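Local coordinates for protein translation initiation factor 4E (Ascaris suum, PDB 3M94) that binds the trimethylguanosine (m2,2,7G) cap of mRNA in the hollow of its curved sheet, probably to start translation, at residues 40-45 against 94-99; 57-62 against 101-106; 113-118 against 143-148. One frame throughout, in Å; residues are numbered along the deposited sequence.

Interaction 1 (40-45 against 94-99)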
loop_
_atom_site.group_PDB
_atom_site.type_symbol
_atom_site.label_atom_id
_atom_site.label_comp_id
_atom_site.label_asym_id
_atom_site.label_seq_id
_atom_site.Cartn_x
_atom_site.Cartn_y
_atom_site.Cartn_z
ATOM N N SER A 40 12.325 -3.370 12.822
ATOM C CA SER A 40 11.926 -3.853 14.153
ATOM C C SER A 40 10.434 -4.085 14.238
ATOM O O SER A 40 9.980 -4.990 14.948
ATOM C CB SER A 40 12.292 -2.869 15.268
ATOM O OG SER A 40 13.673 -2.604 15.248
ATOM N N LEU A 41 9.670 -3.243 13.548
ATOM C CA LEU A 41 8.238 -3.438 13.435
ATOM C C LEU A 41 7.944 -4.635 12.562
ATOM O O LEU A 41 7.281 -5.585 12.973
ATOM C CB LEU A 41 7.597 -2.220 12.784
ATOM C CG LEU A 41 7.056 -1.124 13.667
ATOM C CD1 LEU A 41 6.228 -0.184 12.783
ATOM C CD2 LEU A 41 6.201 -1.761 14.771
ATOM N N TYR A 42 8.438 -4.579 11.335
ATOM C CA TYR A 42 8.095 -5.596 10.370
ATOM C C TYR A 42 8.480 -7.008 10.811
ATOM O O TYR A 42 7.712 -7.945 10.604
ATOM C CB TYR A 42 8.641 -5.253 8.976
ATOM C CG TYR A 42 8.085 -6.192 7.937
ATOM C CD1 TYR A 42 6.870 -5.924 7.297
ATOM C CD2 TYR A 42 8.752 -7.376 7.629
ATOM C CE1 TYR A 42 6.348 -6.819 6.341
ATOM C CE2 TYR A 42 8.251 -8.263 6.682
ATOM C CZ TYR A 42 7.054 -7.981 6.047
ATOM O OH TYR A 42 6.577 -8.873 5.115
ATOM N N ASN A 43 9.644 -7.147 11.438
ATOM C CA ASN A 43 10.146 -8.442 11.875
ATOM C C ASN A 43 9.356 -9.129 12.994
ATOM O O ASN A 43 9.482 -10.338 13.186
ATOM C CB ASN A 43 11.593 -8.302 12.333
ATOM C CG ASN A 43 12.551 -8.147 11.173
ATOM O OD1 ASN A 43 12.196 -8.411 10.027
ATOM N ND2 ASN A 43 13.768 -7.708 11.464
ATOM N N HIS A 44 8.595 -8.351 13.763
ATOM C CA HIS A 44 7.907 -8.893 14.924
ATOM C C HIS A 44 6.390 -8.963 14.778
ATOM O O HIS A 44 5.723 -9.583 15.613
ATOM C CB HIS A 44 8.321 -8.103 16.165
ATOM C CG HIS A 44 9.766 -8.273 16.498
ATOM N ND1 HIS A 44 10.732 -7.363 16.117
ATOM C CD2 HIS A 44 10.423 -9.283 17.119
ATOM C CE1 HIS A 44 11.918 -7.796 16.516
ATOM N NE2 HIS A 44 11.757 -8.953 17.130
ATOM N N ILE A 45 5.847 -8.308 13.743
ATOM C CA ILE A 45 4.400 -8.352 13.483
ATOM C C ILE A 45 4.064 -9.507 12.535
ATOM O O ILE A 45 4.902 -9.951 11.749
ATOM C CB ILE A 45 3.804 -7.020 12.918
ATOM C CG1 ILE A 45 4.289 -6.798 11.472
ATOM C CG2 ILE A 45 4.136 -5.833 13.828
ATOM C CD1 ILE A 45 3.897 -5.465 10.863
ATOM N N HIS A 94 5.332 -11.198 -0.311
ATOM C CA HIS A 94 6.320 -10.606 -1.210
ATOM C C HIS A 94 5.812 -9.275 -1.777
ATOM O O HIS A 94 6.501 -8.267 -1.694
ATOM C CB HIS A 94 6.666 -11.588 -2.334
ATOM C CG HIS A 94 7.718 -11.090 -3.276
ATOM N ND1 HIS A 94 9.067 -11.171 -2.996
ATOM C CD2 HIS A 94 7.622 -10.530 -4.508
ATOM C CE1 HIS A 94 9.756 -10.665 -4.006
ATOM N NE2 HIS A 94 8.903 -10.266 -4.935
ATOM N N TYR A 95 4.603 -9.279 -2.340
ATOM C CA TYR A 95 3.985 -8.063 -2.869
ATOM C C TYR A 95 3.925 -6.941 -1.823
ATOM O O TYR A 95 4.350 -5.822 -2.093
ATOM C CB TYR A 95 2.585 -8.363 -3.410
ATOM C CG TYR A 95 2.521 -8.938 -4.826
ATOM C CD1 TYR A 95 1.286 -9.153 -5.443
ATOM C CD2 TYR A 95 3.681 -9.246 -5.555
ATOM C CE1 TYR A 95 1.194 -9.671 -6.753
ATOM C CE2 TYR A 95 3.604 -9.760 -6.872
ATOM C CZ TYR A 95 2.349 -9.977 -7.457
ATOM O OH TYR A 95 2.244 -10.477 -8.745
ATOM N N TRP A 96 3.396 -7.258 -0.638
ATOM C CA TRP A 96 3.260 -6.294 0.459
ATOM C C TRP A 96 4.597 -5.701 0.900
ATOM O O TRP A 96 4.741 -4.489 0.949
ATOM C CB TRP A 96 2.531 -6.936 1.642
ATOM C CG TRP A 96 2.329 -6.049 2.856
ATOM C CD1 TRP A 96 2.730 -6.317 4.112
ATOM C CD2 TRP A 96 1.642 -4.784 2.908
ATOM N NE1 TRP A 96 2.342 -5.303 4.960
ATOM C CE2 TRP A 96 1.665 -4.354 4.243
ATOM C CE3 TRP A 96 1.008 -3.974 1.947
ATOM C CZ2 TRP A 96 1.097 -3.135 4.660
ATOM C CZ3 TRP A 96 0.415 -2.782 2.361
ATOM C CH2 TRP A 96 0.467 -2.372 3.710
ATOM N N LEU A 97 5.577 -6.546 1.199
ATOM C CA LEU A 97 6.891 -6.066 1.634
ATOM C C LEU A 97 7.599 -5.239 0.548
ATOM O O LEU A 97 8.134 -4.171 0.851
ATOM C CB LEU A 97 7.795 -7.220 2.102
ATOM C CG LEU A 97 9.202 -6.821 2.603
ATOM C CD1 LEU A 97 9.170 -5.718 3.724
ATOM C CD2 LEU A 97 9.968 -8.049 3.091
ATOM N N GLU A 98 7.605 -5.718 -0.703
ATOM C CA GLU A 98 8.154 -4.909 -1.807
ATOM C C GLU A 98 7.496 -3.522 -1.909
ATOM O O GLU A 98 8.178 -2.525 -2.134
ATOM C CB GLU A 98 8.020 -5.625 -3.162
ATOM C CG GLU A 98 8.820 -6.933 -3.300
ATOM C CD GLU A 98 10.323 -6.755 -3.121
ATOM O OE1 GLU A 98 10.874 -5.751 -3.597
ATOM O OE2 GLU A 98 10.965 -7.630 -2.510
ATOM N N LEU A 99 6.175 -3.460 -1.750
ATOM C CA LEU A 99 5.491 -2.168 -1.797
ATOM C C LEU A 99 5.907 -1.254 -0.638
ATOM O O LEU A 99 6.132 -0.064 -0.846
ATOM C CB LEU A 99 3.968 -2.343 -1.854
ATOM C CG LEU A 99 3.129 -1.075 -1.976
ATOM C CD1 LEU A 99 3.602 -0.191 -3.138
ATOM C CD2 LEU A 99 1.658 -1.459 -2.166
#
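On the convex back of the eIF4E fold, Tyr42 of helix 35-42 reaches across to Leu97 and Trp96 of helix 88-104; the two helices meet here through these three side chains. Tyr42 swings its ring toward the partner helix with CG anti to the backbone N (chi1 -170°); Leu97 likewise has CG anti to its own N (chi1 -179°), which brings its branch to the ring. The result is a CH-pi contact: Leu97 CD1 sits 3.9 Å from the centroid of the Tyr42 ring, only 11° off the ring normal, so the methyl lies squarely over one face. Leu97 CD2 lies farther out, 4.0 Å from Tyr42 CE2, and Leu97 CB comes within 3.6 Å of Tyr42 OH, so the phenol end of the ring rests along the base of the leucine as well as under its branch. In eIF4E an eight-stranded antiparallel sheet curls like a cupped hand, with the cap held on the hollow side and the helices laid across the back; both helices of this contact belong to that back. Trp96 joins more loosely. Its CD1 is 4.3 Å from Tyr42 CE1, near the plane of the tyrosine ring and at its edge, while the indole itself turns inward to pack on Ala118 and Val120 of strand 115-121. Leu41 seats the shorter helix on Ala30 and Phe32 of strand 26-34. The bound peptide passes along this surface, where eIF4G and 4E-binding proteins probably dock as in other eIF4Es: a basic side chain packs on Tyr42. Basic side-chain atoms of the peptide also hydrogen-bond to Asn43 OD1 and form a salt bridge with Glu98 OE1.

Interaction 2 (57-62 against 101-106)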
loop_
_atom_site.group_PDB
_atom_site.type_symbol
_atom_site.label_atom_id
_atom_site.label_comp_id
_atom_site.label_asym_id
_atom_site.label_seq_id
_atom_site.Cartn_x
_atom_site.Cartn_y
_atom_site.Cartn_z
ATOM N N TYR A 57 -3.727 -4.491 6.794
ATOM C CA TYR A 57 -2.652 -3.608 7.248
ATOM C C TYR A 57 -2.689 -2.357 6.385
ATOM O O TYR A 57 -3.062 -2.431 5.209
ATOM C CB TYR A 57 -1.283 -4.261 7.089
ATOM C CG TYR A 57 -0.854 -5.266 8.149
ATOM C CD1 TYR A 57 -0.304 -6.493 7.780
ATOM C CD2 TYR A 57 -0.931 -4.970 9.499
ATOM C CE1 TYR A 57 0.135 -7.416 8.738
ATOM C CE2 TYR A 57 -0.493 -5.876 10.468
ATOM C CZ TYR A 57 0.026 -7.098 10.074
ATOM O OH TYR A 57 0.466 -7.985 11.022
ATOM N N TYR A 58 -2.306 -1.217 6.967
ATOM C CA TYR A 58 -2.158 0.041 6.230
ATOM C C TYR A 58 -0.814 0.648 6.608
ATOM O O TYR A 58 -0.429 0.625 7.770
ATOM C CB TYR A 58 -3.259 1.055 6.573
ATOM C CG TYR A 58 -4.686 0.534 6.466
ATOM C CD1 TYR A 58 -5.476 0.823 5.357
ATOM C CD2 TYR A 58 -5.255 -0.213 7.496
ATOM C CE1 TYR A 58 -6.796 0.357 5.255
ATOM C CE2 TYR A 58 -6.570 -0.691 7.402
ATOM C CZ TYR A 58 -7.328 -0.399 6.284
ATOM O OH TYR A 58 -8.610 -0.865 6.204
ATOM N N LEU A 59 -0.105 1.185 5.615
ATOM C CA LEU A 59 1.077 1.978 5.896
ATOM C C LEU A 59 0.900 3.335 5.245
ATOM O O LEU A 59 0.993 3.446 4.014
ATOM C CB LEU A 59 2.374 1.323 5.407
ATOM C CG LEU A 59 3.590 2.026 6.066
ATOM C CD1 LEU A 59 3.864 1.471 7.487
ATOM C CD2 LEU A 59 4.840 1.940 5.209
ATOM N N PHE A 60 0.633 4.356 6.068
ATOM C CA PHE A 60 0.342 5.690 5.557
ATOM C C PHE A 60 1.267 6.730 6.156
ATOM O O PHE A 60 1.768 6.561 7.290
ATOM C CB PHE A 60 -1.121 6.073 5.811
ATOM C CG PHE A 60 -2.089 5.512 4.768
ATOM C CD1 PHE A 60 -2.241 4.129 4.606
ATOM C CD2 PHE A 60 -2.809 6.363 3.933
ATOM C CE1 PHE A 60 -3.081 3.608 3.643
ATOM C CE2 PHE A 60 -3.676 5.846 2.976
ATOM C CZ PHE A 60 -3.801 4.467 2.825
ATOM N N LYS A 61 1.482 7.808 5.396
ATOM C CA LYS A 61 2.257 8.934 5.892
ATOM C C LYS A 61 1.619 9.412 7.177
ATOM O O LYS A 61 0.388 9.504 7.250
ATOM C CB LYS A 61 2.300 10.071 4.849
ATOM C CG LYS A 61 3.235 9.795 3.680
ATOM C CD LYS A 61 3.064 10.846 2.579
ATOM C CE LYS A 61 4.161 10.752 1.543
ATOM N NZ LYS A 61 3.777 11.493 0.286
ATOM N N GLU A 62 2.435 9.691 8.196
ATOM C CA GLU A 62 1.904 10.180 9.467
ATOM C C GLU A 62 0.982 11.376 9.234
ATOM O O GLU A 62 1.340 12.301 8.502
ATOM C CB GLU A 62 3.008 10.584 10.446
ATOM C CG GLU A 62 2.473 10.891 11.867
ATOM C CD GLU A 62 3.562 11.282 12.846
ATOM O OE1 GLU A 62 4.617 11.808 12.415
ATOM O OE2 GLU A 62 3.368 11.069 14.066
ATOM N N MET A 101 8.805 -1.305 1.038
ATOM C CA MET A 101 10.181 -0.854 0.778
ATOM C C MET A 101 10.232 0.228 -0.311
ATOM O O MET A 101 10.991 1.196 -0.187
ATOM C CB MET A 101 11.070 -2.028 0.404
ATOM C CG MET A 101 11.339 -2.941 1.587
ATOM S SD MET A 101 12.623 -4.138 1.257
ATOM C CE MET A 101 11.852 -5.143 -0.017
ATOM N N ALA A 102 9.415 0.055 -1.352
ATOM C CA ALA A 102 9.352 1.027 -2.455
ATOM C C ALA A 102 8.848 2.370 -1.937
ATOM O O ALA A 102 9.429 3.384 -2.251
ATOM C CB ALA A 102 8.485 0.515 -3.604
ATOM N N ILE A 103 7.817 2.373 -1.091
ATOM C CA ILE A 103 7.338 3.641 -0.549
ATOM C C ILE A 103 8.240 4.332 0.480
ATOM O O ILE A 103 8.543 5.509 0.300
ATOM C CB ILE A 103 5.838 3.647 -0.118
ATOM C CG1 ILE A 103 5.605 2.929 1.211
ATOM C CG2 ILE A 103 4.943 3.132 -1.274
ATOM C CD1 ILE A 103 4.097 2.887 1.642
ATOM N N ILE A 104 8.663 3.630 1.541
ATOM C CA ILE A 104 9.540 4.253 2.534
ATOM C C ILE A 104 10.908 4.662 1.954
ATOM O O ILE A 104 11.530 5.608 2.422
ATOM C CB ILE A 104 9.711 3.388 3.793
ATOM C CG1 ILE A 104 10.605 2.161 3.519
ATOM C CG2 ILE A 104 8.308 2.995 4.373
ATOM C CD1 ILE A 104 10.876 1.347 4.785
ATOM N N GLY A 105 11.362 3.929 0.940
ATOM C CA GLY A 105 12.637 4.191 0.295
ATOM C C GLY A 105 12.490 5.220 -0.808
ATOM O O GLY A 105 13.440 5.492 -1.512
ATOM N N GLU A 106 11.295 5.797 -0.934
ATOM C CA GLU A 106 11.001 6.897 -1.866
ATOM C C GLU A 106 11.389 6.551 -3.309
ATOM O O GLU A 106 12.137 7.263 -3.951
ATOM C CB GLU A 106 11.648 8.217 -1.391
ATOM C CG GLU A 106 11.204 8.620 0.017
ATOM C CD GLU A 106 9.824 9.250 0.032
ATOM O OE1 GLU A 106 9.382 9.672 -1.062
ATOM O OE2 GLU A 106 9.190 9.336 1.131
#
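With CG trans to the backbone N (chi1 -165°), Leu59 leans out of strand 56-61 toward Ile103 and Ile104. Both isoleucines, in the last turn of helix 88-104, hold CG1 between the backbone N and the carbonyl carbon. In Ile103 the chain then runs straight on (chi2 -178°), which carries CD1 out to the strand; in Ile104 the same first torsion puts CG2 anti to the carbonyl carbon, beside the backbone N, where it meets Leu59 CD2. That leucine methyl makes both side-chain contacts from the strand: Leu59 CD2 lies 3.8 Å from Ile103 CD1 and 3.7 Å from Ile104 CG2, lodged where the two helix residues present different branches. Leu59 and Ile103 run past each other in opposite directions, whereas Ile104 meets the leucine at roughly a right angle. Ile103 CD1 also reaches the strand backbone, 3.9 Å from Leu59 O, a carbonyl used in pairing with Ala118 of the next strand.

Strand residues alternate about the sheet: Leu59 faces the helix on the convex side, and Phe60 points the other way, edge-to-face with Trp132. The helix ends in a Schellman motif, Glu106 being the C-prime residue of positive phi: Glu106 N bonds Ile103 O at 3.0 Å, and Gln107 N bonds Ala102 O. Outside this turn the bound peptide is joined to Gly105 by backbone hydrogen bonds and packs an apolar side chain on Ile104. Between strand and helix, methyls of buried, branched side chains pack the end of the helix on the sheet by shape, without directional bonds.

Interaction 3 (113-118 against 143-148); sequences EYICGA and LRIGQI
Apolar contact comes first: Ile145, in helix 139-153, directs its CD1 at Ile115, the first residue of strand 115-121, and at Tyr114 of the 3-10 turn before it. That one methyl, Ile145 CD1, lies 4.1 Å from Ile115 CG1 and 4.3 Å from Tyr114 CB. Ile145 sets CG1 anti to its carbonyl carbon (chi1 -71°) and carries on extended, which pushes CD1 across toward the strand. Ile115 has a similar first torsion, and the two side chains slide past each other in opposite directions instead of meeting head on. Tyr114 contributes its CB; beyond it the ring leads away from the helix. Leu131 of strand 127-133 touches both isoleucines, so the helix is seated over two neighbouring strands on the back of the sheet.

Polar contacts belong to each side separately. At the strand, Ile115 O accepts from Lys61 NZ, and Cys116 and Gly117 both face Trp132 in a classic beta bulge, a local kink in the pairing just past the contact. On the helix, Arg144 lays its guanidinium under Ile148 CG1, which sits 4.0 Å above the plane and over its centre. The same group makes a weak hydrogen bond from Arg144 NH1 to Gln147 OE1, at 3.3 Å, and a salt bridge from NH2 to Glu109.

What joins helix and strand is therefore dispersion between hydrocarbon groups at rather generous separations. Its gain is probably the burial of the two isoleucines away from water; the polar bonds, Lys61 to Ile115 O and Arg144 to Glu109, lie beside each element and not between strand and helix.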
loop_
_atom_site.group_PDB
_atom_site.type_symbol
_atom_site.label_atom_id
_atom_site.label_comp_id
_atom_site.label_asym_id
_atom_site.label_seq_id
_atom_site.Cartn_x
_atom_site.Cartn_y
_atom_site.Cartn_z
ATOM N N GLU A 113 5.288 12.936 -3.474
ATOM C CA GLU A 113 4.289 13.810 -2.838
ATOM C C GLU A 113 2.832 13.360 -3.090
ATOM O O GLU A 113 1.933 13.724 -2.336
ATOM C CB GLU A 113 4.485 15.280 -3.249
ATOM C CG GLU A 113 4.460 15.555 -4.763
ATOM C CD GLU A 113 5.854 15.572 -5.398
ATOM O OE1 GLU A 113 6.687 14.659 -5.112
ATOM O OE2 GLU A 113 6.112 16.521 -6.181
ATOM N N TYR A 114 2.605 12.573 -4.139
ATOM C CA TYR A 114 1.250 12.120 -4.460
ATOM C C TYR A 114 0.845 10.811 -3.775
ATOM O O TYR A 114 -0.323 10.450 -3.763
ATOM C CB TYR A 114 1.065 12.021 -5.972
ATOM C CG TYR A 114 1.071 13.374 -6.618
ATOM C CD1 TYR A 114 -0.093 14.136 -6.669
ATOM C CD2 TYR A 114 2.249 13.910 -7.148
ATOM C CE1 TYR A 114 -0.095 15.397 -7.260
ATOM C CE2 TYR A 114 2.261 15.165 -7.732
ATOM C CZ TYR A 114 1.085 15.899 -7.785
ATOM O OH TYR A 114 1.084 17.135 -8.349
ATOM N N ILE A 115 1.809 10.109 -3.197
ATOM C CA ILE A 115 1.529 8.856 -2.508
ATOM C C ILE A 115 1.009 9.085 -1.082
ATOM O O ILE A 115 1.640 9.781 -0.289
ATOM C CB ILE A 115 2.788 7.962 -2.524
ATOM C CG1 ILE A 115 2.985 7.421 -3.946
ATOM C CG2 ILE A 115 2.679 6.800 -1.506
ATOM C CD1 ILE A 115 4.341 6.980 -4.209
ATOM N N CYS A 116 -0.139 8.492 -0.759
ATOM C CA CYS A 116 -0.681 8.586 0.586
ATOM C C CYS A 116 -0.271 7.396 1.437
ATOM O O CYS A 116 0.161 7.567 2.576
ATOM C CB CYS A 116 -2.199 8.684 0.546
ATOM S SG CYS A 116 -2.722 10.069 -0.421
ATOM N N GLY A 117 -0.423 6.191 0.893
ATOM C CA GLY A 117 0.019 5.003 1.599
ATOM C C GLY A 117 -0.355 3.721 0.900
ATOM O O GLY A 117 -0.919 3.748 -0.197
ATOM N N ALA A 118 -0.052 2.598 1.541
ATOM C CA ALA A 118 -0.366 1.272 0.995
ATOM C C ALA A 118 -1.365 0.504 1.858
ATOM O O ALA A 118 -1.437 0.708 3.077
ATOM C CB ALA A 118 0.898 0.464 0.859
ATOM N N LEU A 143 -0.135 7.168 -13.870
ATOM C CA LEU A 143 0.355 6.156 -14.789
ATOM C C LEU A 143 1.766 5.805 -14.385
ATOM O O LEU A 143 2.125 4.637 -14.333
ATOM C CB LEU A 143 0.299 6.619 -16.259
ATOM C CG LEU A 143 0.892 5.691 -17.336
ATOM C CD1 LEU A 143 0.196 4.328 -17.372
ATOM C CD2 LEU A 143 0.896 6.338 -18.750
ATOM N N ARG A 144 2.559 6.825 -14.077
ATOM C CA ARG A 144 3.960 6.608 -13.766
ATOM C C ARG A 144 4.127 5.815 -12.476
ATOM O O ARG A 144 4.925 4.878 -12.404
ATOM C CB ARG A 144 4.720 7.935 -13.697
ATOM C CG ARG A 144 6.219 7.740 -13.516
ATOM C CD ARG A 144 6.739 6.764 -14.569
ATOM N NE ARG A 144 8.178 6.554 -14.490
ATOM C CZ ARG A 144 8.785 5.434 -14.864
ATOM N NH1 ARG A 144 8.074 4.415 -15.325
ATOM N NH2 ARG A 144 10.104 5.327 -14.769
ATOM N N ILE A 145 3.363 6.187 -11.464
ATOM C CA ILE A 145 3.357 5.449 -10.212
ATOM C C ILE A 145 3.021 3.971 -10.463
ATOM O O ILE A 145 3.649 3.081 -9.900
ATOM C CB ILE A 145 2.402 6.103 -9.194
ATOM C CG1 ILE A 145 2.998 7.429 -8.712
ATOM C CG2 ILE A 145 2.158 5.182 -8.012
ATOM C CD1 ILE A 145 2.068 8.284 -7.880
ATOM N N GLY A 146 2.049 3.723 -11.330
ATOM C CA GLY A 146 1.627 2.372 -11.647
ATOM C C GLY A 146 2.698 1.581 -12.350
ATOM O O GLY A 146 2.866 0.394 -12.079
ATOM N N GLN A 147 3.421 2.229 -13.262
ATOM C CA GLN A 147 4.475 1.542 -14.003
ATOM C C GLN A 147 5.576 1.094 -13.030
ATOM O O GLN A 147 6.044 -0.036 -13.103
ATOM C CB GLN A 147 5.016 2.404 -15.163
ATOM C CG GLN A 147 3.961 2.731 -16.247
ATOM C CD GLN A 147 4.384 3.852 -17.233
ATOM O OE1 GLN A 147 5.158 4.753 -16.896
ATOM N NE2 GLN A 147 3.863 3.788 -18.451
ATOM N N ILE A 148 5.960 1.973 -12.109
ATOM C CA ILE A 148 6.959 1.641 -11.092
ATOM C C ILE A 148 6.450 0.530 -10.155
ATOM O O ILE A 148 7.189 -0.384 -9.839
ATOM C CB ILE A 148 7.395 2.893 -10.276
ATOM C CG1 ILE A 148 8.154 3.880 -11.172
ATOM C CG2 ILE A 148 8.280 2.497 -9.091
ATOM C CD1 ILE A 148 8.147 5.310 -10.663
#

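Interactions 1 and 2 use successive parts of helix 88-104: its middle meets helix 35-42, its end meets strand 56-61. Trp96 joins them directly, with Trp96 CZ2 packed 3.6 Å from Tyr57 CB. Interactions 2 and 3 share the sheet, since strands 56-61 and 115-121 are neighbours in it. Interaction 3 brings in a different helix, 139-153. The partly buried contact, interaction 1, depends on an aromatic face; the other two are buried helix-on-sheet contacts of aliphatic groups, methyl on methyl in interaction 2 and methyl on methylene in interaction 3. Interactions 1 and 2 both border the bound peptide. Leu99 packs on Ala118, tying the helix of interaction 1 to the strand of interaction 3.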